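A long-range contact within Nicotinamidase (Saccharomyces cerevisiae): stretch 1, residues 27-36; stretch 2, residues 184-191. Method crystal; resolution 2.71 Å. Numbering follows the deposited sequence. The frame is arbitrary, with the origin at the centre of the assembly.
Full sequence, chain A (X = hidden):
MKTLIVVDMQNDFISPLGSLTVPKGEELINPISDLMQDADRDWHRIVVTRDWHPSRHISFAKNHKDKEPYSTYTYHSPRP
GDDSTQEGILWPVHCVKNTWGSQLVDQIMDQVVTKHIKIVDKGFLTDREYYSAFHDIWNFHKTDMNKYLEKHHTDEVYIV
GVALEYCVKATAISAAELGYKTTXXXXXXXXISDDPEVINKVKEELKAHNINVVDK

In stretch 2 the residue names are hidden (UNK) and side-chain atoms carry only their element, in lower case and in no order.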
# COMPACT_ATOMS: atom_id res chain seq x y z
N GLU A 27 10.03 -9.24 -9.19
CA GLU A 27 11.16 -8.48 -9.71
C GLU A 27 11.54 -7.35 -8.79
O GLU A 27 12.64 -6.84 -8.89
CB GLU A 27 10.84 -7.91 -11.09
CG GLU A 27 10.78 -8.97 -12.16
CD GLU A 27 10.20 -8.49 -13.48
OE1 GLU A 27 9.89 -7.29 -13.64
OE2 GLU A 27 10.05 -9.34 -14.39
N LEU A 28 10.63 -6.96 -7.89
CA LEU A 28 10.86 -5.84 -6.98
C LEU A 28 11.66 -6.16 -5.72
O LEU A 28 12.21 -5.25 -5.10
CB LEU A 28 9.53 -5.25 -6.55
CG LEU A 28 8.62 -4.65 -7.60
CD1 LEU A 28 7.41 -4.10 -6.88
CD2 LEU A 28 9.31 -3.56 -8.42
N ILE A 29 11.71 -7.44 -5.34
CA ILE A 29 12.25 -7.84 -4.04
C ILE A 29 13.70 -7.36 -3.87
O ILE A 29 14.02 -6.62 -2.94
CB ILE A 29 12.16 -9.37 -3.82
CG1 ILE A 29 10.71 -9.86 -3.92
CG2 ILE A 29 12.72 -9.77 -2.47
CD1 ILE A 29 10.58 -11.36 -3.81
N ASN A 30 14.58 -7.75 -4.78
CA ASN A 30 15.97 -7.38 -4.66
C ASN A 30 16.24 -5.89 -4.83
O ASN A 30 16.89 -5.29 -3.97
CB ASN A 30 16.88 -8.26 -5.52
CG ASN A 30 17.18 -9.59 -4.85
OD1 ASN A 30 16.90 -9.78 -3.66
ND2 ASN A 30 17.74 -10.52 -5.60
N PRO A 31 15.73 -5.28 -5.91
CA PRO A 31 15.95 -3.85 -6.08
C PRO A 31 15.45 -3.01 -4.90
O PRO A 31 16.16 -2.10 -4.47
CB PRO A 31 15.18 -3.53 -7.36
CG PRO A 31 15.21 -4.80 -8.12
CD PRO A 31 15.04 -5.86 -7.08
N ILE A 32 14.27 -3.31 -4.37
CA ILE A 32 13.77 -2.56 -3.20
C ILE A 32 14.66 -2.79 -1.98
O ILE A 32 14.98 -1.86 -1.23
CB ILE A 32 12.30 -2.87 -2.87
CG1 ILE A 32 11.39 -2.20 -3.90
CG2 ILE A 32 11.96 -2.41 -1.46
CD1 ILE A 32 9.94 -2.61 -3.80
N SER A 33 15.09 -4.03 -1.80
CA SER A 33 16.00 -4.37 -0.74
C SER A 33 17.31 -3.57 -0.85
O SER A 33 17.82 -3.08 0.16
CB SER A 33 16.27 -5.86 -0.75
OG SER A 33 17.00 -6.21 0.41
N ASP A 34 17.82 -3.45 -2.07
CA ASP A 34 19.00 -2.63 -2.36
C ASP A 34 18.72 -1.16 -2.10
O ASP A 34 19.53 -0.47 -1.49
CB ASP A 34 19.45 -2.80 -3.81
CG ASP A 34 20.04 -4.16 -4.09
OD1 ASP A 34 20.11 -4.99 -3.15
OD2 ASP A 34 20.44 -4.40 -5.26
N LEU A 35 17.57 -0.70 -2.55
CA LEU A 35 17.15 0.67 -2.29
C LEU A 35 17.14 0.99 -0.79
O LEU A 35 17.69 2.02 -0.38
CB LEU A 35 15.79 0.92 -2.92
CG LEU A 35 15.37 2.38 -2.96
CD1 LEU A 35 16.23 3.15 -3.94
CD2 LEU A 35 13.88 2.45 -3.31
N MET A 36 16.56 0.11 0.02
CA MET A 36 16.53 0.31 1.47
C MET A 36 17.91 0.50 2.09
O MET A 36 18.04 1.26 3.06
CB MET A 36 15.80 -0.83 2.15
CG MET A 36 14.31 -0.87 1.84
SD MET A 36 13.52 -2.41 2.32
CE MET A 36 13.46 -2.26 4.10
N UNK A 184 6.98 9.11 -6.36
CA UNK A 184 6.86 7.68 -6.61
C UNK A 184 7.98 7.27 -7.55
O UNK A 184 8.14 7.86 -8.62
c UNK A 184 4.36 7.65 -6.27
c UNK A 184 5.46 5.82 -7.57
c UNK A 184 5.49 7.30 -7.22
N UNK A 185 8.76 6.29 -7.13
CA UNK A 185 9.84 5.74 -7.97
C UNK A 185 9.23 4.59 -8.75
O UNK A 185 9.21 3.44 -8.26
c UNK A 185 12.53 5.62 -5.10
c UNK A 185 11.68 6.29 -6.17
c UNK A 185 11.03 5.27 -7.12
c UNK A 185 12.49 7.36 -6.90
N UNK A 186 8.73 4.90 -9.95
CA UNK A 186 7.97 3.96 -10.78
C UNK A 186 8.57 2.59 -10.98
O UNK A 186 7.85 1.60 -10.95
c UNK A 186 7.71 4.55 -12.17
c UNK A 186 6.13 4.89 -14.03
c UNK A 186 5.20 4.22 -11.81
c UNK A 186 6.30 5.00 -12.53
N UNK A 187 9.89 2.53 -11.22
CA UNK A 187 10.56 1.26 -11.51
C UNK A 187 10.48 0.31 -10.34
O UNK A 187 10.66 -0.90 -10.50
c UNK A 187 12.21 2.11 -13.24
o UNK A 187 13.34 2.56 -13.52
o UNK A 187 11.25 2.16 -14.05
c UNK A 187 12.02 1.49 -11.87
N UNK A 188 10.22 0.86 -9.15
CA UNK A 188 10.17 0.07 -7.93
C UNK A 188 8.72 -0.23 -7.56
O UNK A 188 8.43 -0.54 -6.40
c UNK A 188 12.39 0.93 -7.00
c UNK A 188 14.65 0.05 -6.78
c UNK A 188 12.92 2.06 -7.64
c UNK A 188 13.28 -0.07 -6.58
c UNK A 188 14.29 2.20 -7.84
c UNK A 188 10.90 0.79 -6.79
c UNK A 188 15.14 1.19 -7.40
o UNK A 188 16.49 1.30 -7.59
N UNK A 189 7.83 -0.11 -8.52
CA UNK A 189 6.45 -0.48 -8.33
C UNK A 189 6.00 -1.40 -9.45
O UNK A 189 6.64 -1.45 -10.50
c UNK A 189 5.51 0.75 -8.26
c UNK A 189 5.97 1.75 -7.20
o UNK A 189 5.46 1.40 -9.53
N UNK A 190 4.93 -2.15 -9.20
CA UNK A 190 4.21 -2.90 -10.25
C UNK A 190 2.69 -2.72 -10.04
O UNK A 190 2.25 -2.60 -8.90
c UNK A 190 4.54 -4.40 -10.22
c UNK A 190 8.84 -3.97 -12.05
n UNK A 190 7.53 -3.80 -11.93
n UNK A 190 9.38 -5.18 -12.06
c UNK A 190 6.00 -4.85 -10.33
n UNK A 190 9.62 -2.92 -12.19
c UNK A 190 6.55 -4.88 -11.76
N UNK A 191 1.89 -2.70 -11.13
CA UNK A 191 0.43 -2.73 -10.98
C UNK A 191 -0.07 -4.16 -10.84
O UNK A 191 0.64 -5.08 -11.27
c UNK A 191 2.29 -2.43 -12.52
c UNK A 191 -0.05 -2.15 -12.31
c UNK A 191 1.00 -2.58 -13.27

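Position 184 carries three side-chain carbons, one bonded to CA and bearing the other two. Branching at CB with no heteroatom identifies Val184. It lies on the strand that enters from earlier in the chain, and its side chain stays 10.0 Å or more from the first stretch, so it takes no part in the contact.

At position 185 there are four carbons, forked at the second, and CA-to-CB points toward the helix. One terminal carbon approaches CD2 of Leu35. The fork one carbon beyond CB makes this Leu185, with an m, t side chain whose CD1 lies 3.9 Å from Leu35 CD2.

Position 186 has the same four carbons and the same fork, here out of reach of stretch 1. This is Leu186, its chi1 of -108° lying between wells. The backbone has begun to turn a corner.

Position 187 shows two carbons, the second carrying two oxygens: a short carboxylate, and hence Asp187. CA-to-CB points sideways and the side chain comes no closer than 6.7 Å to the first stretch, but the backbone O of Asp187 sits 3.6 Å from Leu28 CD2, so main chain rather than carboxylate meets the first stretch.

Position 188 has one carbon followed by a six-carbon ring bearing an oxygen. Leu35 CD2 stands over one face of the ring, 8° off the normal, while Pro31 and Ile32 meet its edge, near the ring plane. The ring with its single oxygen belongs to tyrosine alone, and Tyr188 buries more area than any other residue of stretch 2. Leu35 CD2 lies 4.1 Å from the centroid of the Tyr188 ring, a CH-pi contact. At the edge, Pro31 O lies 3.5 Å from Tyr188 CE2, and Ile32 CG1 is 3.9 Å from Tyr188 CD2. Tyr188 N donates to Leu185 O (2.9 Å), closing a type I turn.

At position 189, CB carries one oxygen and one carbon, as in threonine. Thr189 points away from stretch 1 and turns its hydroxyl back on its own loop: OG1 donates to Leu186 O at 2.8 Å. Thr189 N donates to the same Leu186 O at 3.0 Å, so one carbonyl braces the second of two overlapping type I turns.

Position 190 extends three carbons, a nitrogen and then a carbon holding two more nitrogens, a guanidinium that reaches Glu27. Arg190 forms a salt bridge from NH1 to Glu27 OE1 at 2.7 Å, while Leu28 CD2 covers one face of the group, 3.7 Å from Arg190 CZ. Its NE donates to Thr189 O at 2.9 Å, which helps hold the bent side chain.

Position 191 has three carbons closing a ring onto the backbone N, so it is Pro191, beyond reach of the first stretch.

The contact thus joins a helical segment to a corner of the chain without any hydrogen bond between them. Leu28 inserts its CD2 against the bend, 3.5 Å from Tyr188 C, while Pro31, Ile32 and Leu35 pack around the tyrosine ring. At the exposed Glu27, the salt bridge adds a charged link to this largely apolar packing.

Stretch 2 184-191: VLLDYTRP
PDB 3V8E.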